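M32 carboxypeptidase (Pyrococcus furiosus, PDB 1KA2) removes amino acids one at a time from the C-terminus of peptides, as a cobalt-dependent homodimeric metallocarboxypeptidase that spares Pro, Gly, Asp and Glu. Local coordinates at residues Y17-W21 / M285-I289; S28-W32 / F240-F244; G228-R232 / I246-I251; L275-D281 / R461-R466. The contacts are given in a common frame with arbitrary orientation. Numbering follows the deposited sequence.

Contact 1. Residues Y17-W21 / M285-I289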
loop_
_atom_site.group_PDB
_atom_site.type_symbol
_atom_site.label_atom_id
_atom_site.label_comp_id
_atom_site.label_asym_id
_atom_site.label_seq_id
_atom_site.Cartn_x
_atom_site.Cartn_y
_atom_site.Cartn_z
ATOM N N TYR A 17 -20.406 -9.914 1.934
ATOM C CA TYR A 17 -19.189 -9.888 2.747
ATOM C C TYR A 17 -17.931 -9.484 1.957
ATOM O O TYR A 17 -16.990 -8.882 2.517
ATOM C CB TYR A 17 -18.951 -11.256 3.385
ATOM C CG TYR A 17 -17.815 -11.241 4.376
ATOM C CD1 TYR A 17 -17.966 -10.618 5.610
ATOM C CD2 TYR A 17 -16.577 -11.803 4.060
ATOM C CE1 TYR A 17 -16.913 -10.544 6.515
ATOM C CE2 TYR A 17 -15.505 -11.733 4.959
ATOM C CZ TYR A 17 -15.690 -11.097 6.187
ATOM O OH TYR A 17 -14.672 -10.994 7.096
ATOM N N ARG A 18 -17.911 -9.814 0.666
ATOM C CA ARG A 18 -16.773 -9.485 -0.191
ATOM C C ARG A 18 -16.413 -8.000 -0.080
ATOM O O ARG A 18 -15.241 -7.648 0.005
ATOM C CB ARG A 18 -17.080 -9.839 -1.656
ATOM C CG ARG A 18 -16.950 -11.314 -1.997
ATOM C CD ARG A 18 -16.336 -11.481 -3.365
ATOM N NE ARG A 18 -16.046 -12.883 -3.635
ATOM C CZ ARG A 18 -15.480 -13.332 -4.748
ATOM N NH1 ARG A 18 -15.137 -12.488 -5.708
ATOM N NH2 ARG A 18 -15.251 -14.623 -4.895
ATOM N N ARG A 19 -17.434 -7.143 -0.090
ATOM C CA ARG A 19 -17.242 -5.697 0.020
ATOM C C ARG A 19 -16.577 -5.367 1.342
ATOM O O ARG A 19 -15.643 -4.583 1.410
ATOM C CB ARG A 19 -18.580 -4.947 -0.029
ATOM C CG ARG A 19 -19.005 -4.499 -1.384
ATOM C CD ARG A 19 -20.180 -3.562 -1.303
ATOM N NE ARG A 19 -20.516 -3.071 -2.636
ATOM C CZ ARG A 19 -21.498 -2.231 -2.905
ATOM N NH1 ARG A 19 -22.261 -1.778 -1.933
ATOM N NH2 ARG A 19 -21.704 -1.841 -4.150
ATOM N N ILE A 20 -17.109 -5.952 2.401
ATOM C CA ILE A 20 -16.565 -5.728 3.721
ATOM C C ILE A 20 -15.129 -6.241 3.693
ATOM O O ILE A 20 -14.213 -5.572 4.172
ATOM C CB ILE A 20 -17.381 -6.475 4.797
ATOM C CG1 ILE A 20 -18.788 -5.879 4.884
ATOM C CG2 ILE A 20 -16.666 -6.393 6.119
ATOM C CD1 ILE A 20 -19.701 -6.568 5.930
ATOM N N TRP A 21 -14.936 -7.425 3.114
ATOM C CA TRP A 21 -13.603 -8.001 3.024
ATOM C C TRP A 21 -12.658 -7.077 2.248
ATOM O O TRP A 21 -11.503 -6.900 2.631
ATOM C CB TRP A 21 -13.646 -9.379 2.343
ATOM C CG TRP A 21 -12.268 -9.951 2.107
ATOM C CD1 TRP A 21 -11.524 -10.701 2.975
ATOM C CD2 TRP A 21 -11.441 -9.725 0.963
ATOM N NE1 TRP A 21 -10.279 -10.948 2.445
ATOM C CE2 TRP A 21 -10.199 -10.359 1.209
ATOM C CE3 TRP A 21 -11.625 -9.039 -0.250
ATOM C CZ2 TRP A 21 -9.142 -10.334 0.284
ATOM C CZ3 TRP A 21 -10.566 -9.009 -1.175
ATOM C CH2 TRP A 21 -9.342 -9.653 -0.896
ATOM N N MET A 285 -11.215 -18.330 0.885
ATOM C CA MET A 285 -10.787 -17.015 0.412
ATOM C C MET A 285 -11.971 -16.047 0.295
ATOM O O MET A 285 -13.018 -16.399 -0.253
ATOM C CB MET A 285 -10.085 -17.176 -0.943
ATOM C CG MET A 285 -9.138 -16.059 -1.317
ATOM S SD MET A 285 -8.388 -16.326 -2.943
ATOM C CE MET A 285 -7.044 -17.436 -2.523
ATOM N N PHE A 286 -11.799 -14.828 0.809
ATOM C CA PHE A 286 -12.856 -13.801 0.780
ATOM C C PHE A 286 -13.978 -13.997 1.814
ATOM O O PHE A 286 -14.934 -13.218 1.845
ATOM C CB PHE A 286 -13.494 -13.729 -0.608
ATOM C CG PHE A 286 -12.505 -13.679 -1.713
ATOM C CD1 PHE A 286 -12.432 -14.711 -2.638
ATOM C CD2 PHE A 286 -11.615 -12.614 -1.814
ATOM C CE1 PHE A 286 -11.475 -14.685 -3.660
ATOM C CE2 PHE A 286 -10.662 -12.578 -2.822
ATOM C CZ PHE A 286 -10.590 -13.617 -3.749
ATOM N N THR A 287 -13.860 -15.022 2.654
ATOM C CA THR A 287 -14.883 -15.309 3.661
ATOM C C THR A 287 -14.375 -15.089 5.081
ATOM O O THR A 287 -13.177 -15.150 5.340
ATOM C CB THR A 287 -15.346 -16.765 3.590
ATOM O OG1 THR A 287 -14.357 -17.600 4.198
ATOM C CG2 THR A 287 -15.546 -17.188 2.150
ATOM N N PRO A 288 -15.296 -14.860 6.029
ATOM C CA PRO A 288 -14.929 -14.634 7.434
ATOM C C PRO A 288 -14.317 -15.806 8.211
ATOM O O PRO A 288 -13.903 -15.622 9.352
ATOM C CB PRO A 288 -16.233 -14.134 8.056
ATOM C CG PRO A 288 -17.285 -14.727 7.193
ATOM C CD PRO A 288 -16.729 -14.590 5.812
ATOM N N ILE A 289 -14.256 -17.000 7.619
ATOM C CA ILE A 289 -13.653 -18.136 8.316
ATOM C C ILE A 289 -12.175 -18.300 7.993
ATOM O O ILE A 289 -11.457 -19.027 8.684
ATOM C CB ILE A 289 -14.373 -19.479 8.030
ATOM C CG1 ILE A 289 -14.591 -19.674 6.530
ATOM C CG2 ILE A 289 -15.681 -19.538 8.812
ATOM C CD1 ILE A 289 -15.276 -21.004 6.201
#
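The ring of Tyr17 lies with one face under Pro288, whose CD sits 3.5 Å from the ring centroid in a CH-pi contact; the nearest ring atom, Tyr17 CE2, is 3.2 Å from Pro288 CD. A proline suits this place, since its ring CH groups next to the nitrogen are slightly electron-poor and meet a pi face well. At the edge of the same tyrosine, CD2 comes within 3.1 Å of Phe286 O. One turn further along the helix, Trp21 points the same way, and its indole is broad enough to receive Phe286 twice: Phe286 CA stands over the five-membered ring, 4.0 Å from its centroid, while the edge of the phenyl ring meets the face of the six-membered ring in an edge-to-face pair, centroids 5.0 Å apart and planes at 86°. The contact thus joins the long N-terminal helix 8-36 to the loop that leads from the metal-binding helix 261-278 to helix 295-309, well away from the metal itself. Arg18 has a chain long enough to bring its charge from the helix to the Phe286 ring, its CZ 4.4 Å from the centroid in an off-centre cation-pi interaction. Beyond the pair, Leu90 of helix 81-99 touches both Tyr17 and Pro288, and Val48 of the second subunit packs on Phe286.

Contact 2. Residues S28-W32 / F240-F244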
loop_
_atom_site.group_PDB
_atom_site.type_symbol
_atom_site.label_atom_id
_atom_site.label_comp_id
_atom_site.label_asym_id
_atom_site.label_seq_id
_atom_site.Cartn_x
_atom_site.Cartn_y
_atom_site.Cartn_z
ATOM N N SER A 28 -5.507 -3.069 5.583
ATOM C CA SER A 28 -4.212 -3.709 5.843
ATOM C C SER A 28 -3.096 -3.069 5.029
ATOM O O SER A 28 -2.002 -2.783 5.540
ATOM C CB SER A 28 -4.270 -5.199 5.499
ATOM O OG SER A 28 -5.194 -5.884 6.321
ATOM N N VAL A 29 -3.368 -2.865 3.749
ATOM C CA VAL A 29 -2.386 -2.263 2.871
ATOM C C VAL A 29 -2.033 -0.866 3.374
ATOM O O VAL A 29 -0.872 -0.481 3.381
ATOM C CB VAL A 29 -2.914 -2.200 1.424
ATOM C CG1 VAL A 29 -1.922 -1.475 0.538
ATOM C CG2 VAL A 29 -3.112 -3.622 0.907
ATOM N N LEU A 30 -3.044 -0.127 3.814
ATOM C CA LEU A 30 -2.857 1.224 4.340
ATOM C C LEU A 30 -1.966 1.235 5.572
ATOM O O LEU A 30 -1.014 2.009 5.651
ATOM C CB LEU A 30 -4.221 1.831 4.684
ATOM C CG LEU A 30 -4.828 2.805 3.676
ATOM C CD1 LEU A 30 -4.405 2.454 2.280
ATOM C CD2 LEU A 30 -6.346 2.806 3.822
ATOM N N GLY A 31 -2.286 0.373 6.538
ATOM C CA GLY A 31 -1.508 0.296 7.762
ATOM C C GLY A 31 -0.093 -0.162 7.510
ATOM O O GLY A 31 0.863 0.421 8.028
ATOM N N TRP A 32 0.056 -1.209 6.709
ATOM C CA TRP A 32 1.384 -1.709 6.391
ATOM C C TRP A 32 2.211 -0.608 5.741
ATOM O O TRP A 32 3.347 -0.337 6.141
ATOM C CB TRP A 32 1.284 -2.908 5.429
ATOM C CG TRP A 32 2.609 -3.453 4.970
ATOM C CD1 TRP A 32 3.417 -4.320 5.644
ATOM C CD2 TRP A 32 3.286 -3.141 3.743
ATOM N NE1 TRP A 32 4.558 -4.567 4.916
ATOM C CE2 TRP A 32 4.501 -3.855 3.744
ATOM C CE3 TRP A 32 2.979 -2.322 2.641
ATOM C CZ2 TRP A 32 5.420 -3.781 2.683
ATOM C CZ3 TRP A 32 3.891 -2.244 1.584
ATOM C CH2 TRP A 32 5.098 -2.971 1.613
ATOM N N PHE A 240 5.907 -6.674 12.867
ATOM C CA PHE A 240 4.520 -7.111 12.842
ATOM C C PHE A 240 4.278 -7.983 11.617
ATOM O O PHE A 240 5.150 -8.135 10.763
ATOM C CB PHE A 240 3.554 -5.911 12.850
ATOM C CG PHE A 240 3.607 -5.066 11.603
ATOM C CD1 PHE A 240 2.844 -5.394 10.489
ATOM C CD2 PHE A 240 4.426 -3.947 11.544
ATOM C CE1 PHE A 240 2.898 -4.613 9.332
ATOM C CE2 PHE A 240 4.487 -3.166 10.393
ATOM C CZ PHE A 240 3.719 -3.500 9.285
ATOM N N THR A 241 3.086 -8.565 11.553
ATOM C CA THR A 241 2.697 -9.421 10.448
ATOM C C THR A 241 1.343 -8.947 9.948
ATOM O O THR A 241 0.471 -8.614 10.748
ATOM C CB THR A 241 2.564 -10.900 10.906
ATOM O OG1 THR A 241 3.852 -11.419 11.241
ATOM C CG2 THR A 241 1.928 -11.757 9.815
ATOM N N THR A 242 1.177 -8.887 8.628
ATOM C CA THR A 242 -0.103 -8.498 8.045
ATOM C C THR A 242 -0.504 -9.493 6.991
ATOM O O THR A 242 0.337 -10.091 6.335
ATOM C CB THR A 242 -0.083 -7.180 7.279
ATOM O OG1 THR A 242 1.229 -6.609 7.306
ATOM C CG2 THR A 242 -1.141 -6.254 7.823
ATOM N N GLU A 243 -1.805 -9.622 6.803
ATOM C CA GLU A 243 -2.335 -10.510 5.799
ATOM C C GLU A 243 -3.167 -9.670 4.849
ATOM O O GLU A 243 -4.209 -9.155 5.238
ATOM C CB GLU A 243 -3.235 -11.563 6.431
ATOM C CG GLU A 243 -2.721 -12.120 7.729
ATOM C CD GLU A 243 -3.164 -11.324 8.944
ATOM O OE1 GLU A 243 -4.351 -10.948 9.004
ATOM O OE2 GLU A 243 -2.331 -11.095 9.850
ATOM N N PHE A 244 -2.689 -9.497 3.622
ATOM C CA PHE A 244 -3.456 -8.766 2.624
ATOM C C PHE A 244 -4.368 -9.842 2.021
ATOM O O PHE A 244 -5.450 -9.563 1.504
ATOM C CB PHE A 244 -2.535 -8.185 1.539
ATOM C CG PHE A 244 -1.670 -7.033 2.001
ATOM C CD1 PHE A 244 -0.814 -6.399 1.106
ATOM C CD2 PHE A 244 -1.687 -6.598 3.328
ATOM C CE1 PHE A 244 0.018 -5.351 1.516
ATOM C CE2 PHE A 244 -0.851 -5.540 3.752
ATOM C CZ PHE A 244 0.002 -4.923 2.836
HETATM O O HOH W 1 -6.804 -7.931 4.992
#
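Next to the active site, the HPF motif ends in Phe240, and the short strand 241-243 that follows is backed by the N-terminal helix 8-36. Helix and strand run nearly antiparallel, at 154°, with their axes 8.8 Å apart at closest approach. Trp32, Phe240 and Phe244 form an aromatic cluster between them. Phe244 turns its edge toward the face of the Trp32 five-membered ring in an offset edge-to-face pair, centroids 5.4 Å apart, and its CZ lies 3.5 Å from Trp32 CB. Phe240 meets the indole rim to rim, with CE1 3.7 Å from Trp32 CD1. Val29, one turn before Trp32, lays CG2 over the Phe244 ring, 3.6 Å from the centroid, a good fit for a compact branched side chain against a flat face. Small Ser28 lets the chains draw close, its CA 6.0 Å from Phe244 CA; its CB meets Thr242 CG2 at 4.0 Å, and a water bridges Ser28 OG and Glu243 O at 2.9 Å from each. On the far side of the strand Thr241 hydrogen-bonds Glu270, the predicted proton donor/acceptor. Trp32 also makes a cation-pi contact with Arg250, and Val29 packs on Val29 of the second subunit. With a water making the polar link, the strand is probably held to the helix mainly by apolar and aromatic packing, while its opposite side faces the catalytic helix.

Contact 3. Residues G228-R232 / I246-I251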
loop_
_atom_site.group_PDB
_atom_site.type_symbol
_atom_site.label_atom_id
_atom_site.label_comp_id
_atom_site.label_asym_id
_atom_site.label_seq_id
_atom_site.Cartn_x
_atom_site.Cartn_y
_atom_site.Cartn_z
ATOM N N GLY A 228 8.607 -12.921 -2.539
ATOM C CA GLY A 228 8.337 -12.501 -3.905
ATOM C C GLY A 228 7.196 -13.227 -4.588
ATOM O O GLY A 228 6.735 -12.818 -5.652
ATOM N N THR A 229 6.726 -14.308 -3.980
ATOM C CA THR A 229 5.633 -15.060 -4.562
ATOM C C THR A 229 4.334 -14.888 -3.756
ATOM O O THR A 229 3.274 -14.623 -4.322
ATOM C CB THR A 229 6.020 -16.556 -4.667
ATOM O OG1 THR A 229 5.158 -17.202 -5.607
ATOM C CG2 THR A 229 5.883 -17.250 -3.322
ATOM N N ARG A 230 4.428 -15.039 -2.435
ATOM C CA ARG A 230 3.286 -14.893 -1.541
ATOM C C ARG A 230 3.645 -14.088 -0.288
ATOM O O ARG A 230 2.802 -13.857 0.569
ATOM C CB ARG A 230 2.760 -16.269 -1.128
ATOM C CG ARG A 230 1.901 -16.944 -2.187
ATOM C CD ARG A 230 1.530 -18.365 -1.813
ATOM N NE ARG A 230 0.123 -18.607 -2.109
ATOM C CZ ARG A 230 -0.357 -19.741 -2.603
ATOM N NH1 ARG A 230 0.464 -20.745 -2.862
ATOM N NH2 ARG A 230 -1.653 -19.872 -2.831
ATOM N N ALA A 231 4.891 -13.644 -0.177
ATOM C CA ALA A 231 5.268 -12.901 1.015
ATOM C C ALA A 231 6.414 -11.935 0.825
ATOM O O ALA A 231 7.134 -11.977 -0.180
ATOM C CB ALA A 231 5.606 -13.882 2.147
ATOM N N ARG A 232 6.577 -11.069 1.817
ATOM C CA ARG A 232 7.626 -10.066 1.817
ATOM C C ARG A 232 8.174 -9.873 3.230
ATOM O O ARG A 232 7.491 -10.148 4.219
ATOM C CB ARG A 232 7.092 -8.695 1.367
ATOM C CG ARG A 232 6.505 -8.576 -0.035
ATOM C CD ARG A 232 6.300 -7.092 -0.333
ATOM N NE ARG A 232 7.529 -6.363 -0.013
ATOM C CZ ARG A 232 8.526 -6.152 -0.871
ATOM N NH1 ARG A 232 8.433 -6.598 -2.116
ATOM N NH2 ARG A 232 9.633 -5.528 -0.477
ATOM N N ILE A 246 -4.509 -14.640 1.504
ATOM C CA ILE A 246 -3.893 -15.946 1.735
ATOM C C ILE A 246 -2.615 -16.073 0.902
ATOM O O ILE A 246 -1.673 -16.759 1.280
ATOM C CB ILE A 246 -4.865 -17.090 1.344
ATOM C CG1 ILE A 246 -6.081 -17.077 2.275
ATOM C CG2 ILE A 246 -4.150 -18.436 1.404
ATOM C CD1 ILE A 246 -7.138 -18.128 1.932
ATOM N N ARG A 247 -2.586 -15.394 -0.237
ATOM C CA ARG A 247 -1.437 -15.443 -1.126
ATOM C C ARG A 247 -0.622 -14.163 -1.053
ATOM O O ARG A 247 0.128 -13.854 -1.983
ATOM C CB ARG A 247 -1.899 -15.666 -2.570
ATOM C CG ARG A 247 -2.679 -16.966 -2.788
ATOM C CD ARG A 247 -3.184 -17.082 -4.237
ATOM N NE ARG A 247 -4.019 -18.266 -4.458
ATOM C CZ ARG A 247 -4.620 -18.546 -5.613
ATOM N NH1 ARG A 247 -4.480 -17.732 -6.645
ATOM N NH2 ARG A 247 -5.357 -19.639 -5.740
ATOM N N ASP A 248 -0.775 -13.409 0.034
ATOM C CA ASP A 248 -0.025 -12.167 0.197
ATOM C C ASP A 248 0.079 -11.847 1.682
ATOM O O ASP A 248 -0.779 -11.163 2.225
ATOM C CB ASP A 248 -0.732 -11.013 -0.536
ATOM C CG ASP A 248 0.133 -9.771 -0.648
ATOM O OD1 ASP A 248 1.219 -9.739 -0.038
ATOM O OD2 ASP A 248 -0.269 -8.813 -1.352
ATOM N N VAL A 249 1.127 -12.344 2.334
ATOM C CA VAL A 249 1.318 -12.115 3.765
ATOM C C VAL A 249 2.685 -11.488 3.969
ATOM O O VAL A 249 3.686 -11.972 3.438
ATOM C CB VAL A 249 1.210 -13.440 4.557
ATOM C CG1 VAL A 249 1.342 -13.177 6.060
ATOM C CG2 VAL A 249 -0.118 -14.109 4.248
ATOM N N ARG A 250 2.729 -10.415 4.751
ATOM C CA ARG A 250 3.967 -9.691 4.955
ATOM C C ARG A 250 4.383 -9.489 6.406
ATOM O O ARG A 250 3.546 -9.281 7.286
ATOM C CB ARG A 250 3.844 -8.339 4.260
ATOM C CG ARG A 250 3.319 -8.475 2.837
ATOM C CD ARG A 250 3.319 -7.163 2.060
ATOM N NE ARG A 250 2.621 -7.318 0.790
ATOM C CZ ARG A 250 2.407 -6.330 -0.076
ATOM N NH1 ARG A 250 2.834 -5.092 0.184
ATOM N NH2 ARG A 250 1.764 -6.584 -1.210
ATOM N N ILE A 251 5.689 -9.563 6.645
ATOM C CA ILE A 251 6.241 -9.367 7.978
ATOM C C ILE A 251 7.362 -8.341 7.906
ATOM O O ILE A 251 7.940 -8.099 6.843
ATOM C CB ILE A 251 6.845 -10.684 8.585
ATOM C CG1 ILE A 251 8.142 -11.053 7.867
ATOM C CG2 ILE A 251 5.848 -11.838 8.477
ATOM C CD1 ILE A 251 8.856 -12.246 8.469
#
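Residues 231-232 and 248-251 pair as parallel strands, with loop leading into each: Ala231 is matched with Val249 (CA to CA 4.9 Å) and Arg232 with Arg250 (CA to CA 4.8 Å). Val249 N donates to Arg230 O at 2.9 Å and Ile251 N to Arg232 O at 3.1 Å; between them the bond from Arg232 N to Val249 O is weak, at 3.4 Å. Small Ala231 and branched Val249 share one face, where Val249 packs on Ala274 and Leu278 of helix 261-278. Arg232 and Arg250 share the other, with CD of Arg232 3.8 Å from CD of Arg250, over the Arg250 guanidinium. Their charges are balanced: Arg250 NE forms a salt bridge with Asp248 OD1 at 2.9 Å, Asp33 of the second subunit pairs with Arg250, and Asp234 with Arg232. Arg230 NH2 and Arg247 NE lie 3.3 Å apart, like charges made tolerable by Glu282, which bridges to both. Asp248 to Ile251 belong to the DXRXT motif, and Ile251 touches Glu270 of HEXXH. This is the parallel pair of a three-stranded mixed sheet, with 241-243 antiparallel across 248-253, lying beside the metal-binding helix as in other HEXXH metallopeptidases.

Contact 4. Residues L275-D281 / R461-R466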
loop_
_atom_site.group_PDB
_atom_site.type_symbol
_atom_site.label_atom_id
_atom_site.label_comp_id
_atom_site.label_asym_id
_atom_site.label_seq_id
_atom_site.Cartn_x
_atom_site.Cartn_y
_atom_site.Cartn_z
ATOM N N LEU A 275 3.184 -17.869 8.646
ATOM C CA LEU A 275 2.962 -19.239 8.167
ATOM C C LEU A 275 1.508 -19.597 8.405
ATOM O O LEU A 275 0.836 -20.180 7.550
ATOM C CB LEU A 275 3.867 -20.233 8.909
ATOM C CG LEU A 275 3.700 -21.711 8.513
ATOM C CD1 LEU A 275 4.227 -21.915 7.100
ATOM C CD2 LEU A 275 4.453 -22.606 9.472
ATOM N N TYR A 276 1.028 -19.222 9.580
ATOM C CA TYR A 276 -0.348 -19.459 9.983
ATOM C C TYR A 276 -1.334 -18.894 8.947
ATOM O O TYR A 276 -2.237 -19.587 8.466
ATOM C CB TYR A 276 -0.562 -18.804 11.346
ATOM C CG TYR A 276 -1.888 -19.056 12.018
ATOM C CD1 TYR A 276 -2.913 -19.772 11.391
ATOM C CD2 TYR A 276 -2.103 -18.599 13.314
ATOM C CE1 TYR A 276 -4.124 -20.028 12.060
ATOM C CE2 TYR A 276 -3.288 -18.843 13.982
ATOM C CZ TYR A 276 -4.297 -19.552 13.366
ATOM O OH TYR A 276 -5.469 -19.761 14.076
ATOM N N GLU A 277 -1.163 -17.629 8.605
ATOM C CA GLU A 277 -2.050 -16.998 7.637
ATOM C C GLU A 277 -1.787 -17.551 6.240
ATOM O O GLU A 277 -2.693 -17.677 5.418
ATOM C CB GLU A 277 -1.842 -15.489 7.665
ATOM C CG GLU A 277 -2.318 -14.838 8.944
ATOM C CD GLU A 277 -3.822 -14.968 9.140
ATOM O OE1 GLU A 277 -4.554 -15.022 8.123
ATOM O OE2 GLU A 277 -4.274 -15.001 10.307
ATOM N N LEU A 278 -0.530 -17.886 5.996
ATOM C CA LEU A 278 -0.087 -18.435 4.728
ATOM C C LEU A 278 -0.685 -19.823 4.505
ATOM O O LEU A 278 -1.074 -20.164 3.391
ATOM C CB LEU A 278 1.441 -18.522 4.734
ATOM C CG LEU A 278 2.228 -17.870 3.594
ATOM C CD1 LEU A 278 1.576 -16.593 3.173
ATOM C CD2 LEU A 278 3.668 -17.612 4.044
ATOM N N GLN A 279 -0.767 -20.618 5.569
ATOM C CA GLN A 279 -1.296 -21.972 5.449
ATOM C C GLN A 279 -2.789 -22.061 5.713
ATOM O O GLN A 279 -3.269 -22.997 6.343
ATOM C CB GLN A 279 -0.523 -22.917 6.372
ATOM C CG GLN A 279 0.970 -22.923 6.052
ATOM C CD GLN A 279 1.701 -24.146 6.568
ATOM O OE1 GLN A 279 2.423 -24.802 5.819
ATOM N NE2 GLN A 279 1.530 -24.452 7.847
ATOM N N GLN A 280 -3.515 -21.074 5.205
ATOM C CA GLN A 280 -4.953 -21.019 5.359
ATOM C C GLN A 280 -5.562 -21.820 4.209
ATOM O O GLN A 280 -4.891 -22.098 3.223
ATOM C CB GLN A 280 -5.402 -19.561 5.317
ATOM C CG GLN A 280 -6.629 -19.277 6.134
ATOM C CD GLN A 280 -6.441 -19.549 7.617
ATOM O OE1 GLN A 280 -7.410 -19.665 8.345
ATOM N NE2 GLN A 280 -5.195 -19.637 8.069
ATOM N N ASP A 281 -6.825 -22.202 4.340
ATOM C CA ASP A 281 -7.504 -22.985 3.310
ATOM C C ASP A 281 -8.075 -22.056 2.240
ATOM O O ASP A 281 -8.994 -21.287 2.518
ATOM C CB ASP A 281 -8.629 -23.792 3.958
ATOM C CG ASP A 281 -9.163 -24.887 3.059
ATOM O OD1 ASP A 281 -9.397 -24.613 1.867
ATOM O OD2 ASP A 281 -9.366 -26.020 3.556
ATOM N N ARG A 461 -0.265 -27.080 9.993
ATOM C CA ARG A 461 -1.377 -26.815 9.081
ATOM C C ARG A 461 -2.603 -27.655 9.414
ATOM O O ARG A 461 -3.690 -27.126 9.641
ATOM C CB ARG A 461 -0.952 -27.083 7.633
ATOM C CG ARG A 461 -2.038 -26.827 6.602
ATOM C CD ARG A 461 -1.418 -26.621 5.234
ATOM N NE ARG A 461 -2.207 -25.699 4.421
ATOM C CZ ARG A 461 -1.733 -25.024 3.373
ATOM N NH1 ARG A 461 -0.463 -25.165 2.999
ATOM N NH2 ARG A 461 -2.523 -24.187 2.704
ATOM N N GLU A 462 -2.416 -28.970 9.439
ATOM C CA GLU A 462 -3.500 -29.900 9.728
ATOM C C GLU A 462 -4.113 -29.711 11.102
ATOM O O GLU A 462 -5.334 -29.796 11.256
ATOM C CB GLU A 462 -3.005 -31.344 9.617
ATOM C CG GLU A 462 -3.311 -32.006 8.292
ATOM C CD GLU A 462 -4.797 -32.061 8.002
ATOM O OE1 GLU A 462 -5.558 -32.595 8.847
ATOM O OE2 GLU A 462 -5.202 -31.570 6.926
ATOM N N LYS A 463 -3.274 -29.464 12.101
ATOM C CA LYS A 463 -3.785 -29.303 13.457
ATOM C C LYS A 463 -4.402 -27.938 13.753
ATOM O O LYS A 463 -5.477 -27.859 14.345
ATOM C CB LYS A 463 -2.675 -29.597 14.477
ATOM C CG LYS A 463 -2.174 -31.036 14.485
ATOM C CD LYS A 463 -3.305 -32.008 14.781
ATOM C CE LYS A 463 -2.796 -33.400 15.156
ATOM N NZ LYS A 463 -2.132 -34.109 14.026
ATOM N N ILE A 464 -3.743 -26.865 13.319
ATOM C CA ILE A 464 -4.227 -25.512 13.603
ATOM C C ILE A 464 -4.662 -24.628 12.426
ATOM O O ILE A 464 -5.813 -24.195 12.351
ATOM C CB ILE A 464 -3.154 -24.703 14.368
ATOM C CG1 ILE A 464 -2.640 -25.489 15.580
ATOM C CG2 ILE A 464 -3.730 -23.368 14.789
ATOM C CD1 ILE A 464 -3.703 -25.843 16.597
ATOM N N HIS A 465 -3.723 -24.356 11.525
ATOM C CA HIS A 465 -3.923 -23.463 10.380
ATOM C C HIS A 465 -5.130 -23.604 9.439
ATOM O O HIS A 465 -5.938 -22.681 9.325
ATOM C CB HIS A 465 -2.638 -23.449 9.545
ATOM C CG HIS A 465 -1.404 -23.138 10.344
ATOM N ND1 HIS A 465 -0.135 -23.189 9.807
ATOM C CD2 HIS A 465 -1.250 -22.763 11.637
ATOM C CE1 HIS A 465 0.747 -22.857 10.735
ATOM N NE2 HIS A 465 0.096 -22.595 11.853
ATOM N N ARG A 466 -5.248 -24.739 8.757
ATOM C CA ARG A 466 -6.334 -24.928 7.799
ATOM C C ARG A 466 -7.719 -24.660 8.354
ATOM O O ARG A 466 -8.648 -24.386 7.597
ATOM C CB ARG A 466 -6.302 -26.342 7.219
ATOM C CG ARG A 466 -6.537 -27.444 8.248
ATOM C CD ARG A 466 -6.733 -28.801 7.567
ATOM N NE ARG A 466 -7.938 -28.795 6.741
ATOM C CZ ARG A 466 -8.348 -29.813 5.989
ATOM N NH1 ARG A 466 -7.653 -30.945 5.944
ATOM N NH2 ARG A 466 -9.462 -29.692 5.278
HETATM O O HOH W 2 -7.097 -21.702 13.130
HETATM O O HOH W 3 -8.503 -21.683 7.002
HETATM O O HOH W 4 -9.704 -26.849 6.247
#
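Between the segments, Gln279 NE2 donates to His465 ND1 at 2.9 Å, the shorter of two direct hydrogen bonds; the other runs, weakly, from Arg461 NH2 to Gln280 O, 3.2 Å, where the chain has left helix 261-278 and a guanidinium can serve its carbonyl. Arg466 NH1 salt-bridges Glu462 OE2 at 2.7 Å. One water links Tyr276 OH to Ile464 O, another joins Gln280 OE1 and Asp281 N to Arg466 O; Asp281, whose carboxylate pairs with Arg283, reaches Arg466 O and NE through a third. Tyr276 CA stands over the His465 ring, 3.6 Å from its centroid; the two rings lie nearly parallel but slid aside, centroids 4.9 Å apart. Leu275 CG is 3.9 Å from His465 CE1. The C-terminal end of helix 261-278, which carries the HEXXH histidines, thus meets that of helix 454-465. With ND1 accepting from Gln279 and NE2 bonded to Gln301 OE1, the geometry is consistent with a neutral histidine protonated on NE2, suited to this buried place.

Overall arrangement
Contacts 3 and 4 are the more buried, whereas contacts 1 and 2 are partly buried; contacts 1, 2 and 3 all touch the second subunit, and contact 4 does not. Helix 8-36 serves both contact 1 and contact 2, which rely on aromatic rings. Contacts 2 and 3 share the small sheet, where Thr242 N lies 2.8 Å from Arg250 O, a probable hydrogen bond between neighbouring strands. In contact 3 backbone bonds and arginine charges dominate, the latter partly answered across the dimer interface. Contact 4 instead joins helix ends through side-chain bonds and waters, and it meets contact 3 where Leu278 CD1 packs 3.2 Å from Val249 CG2.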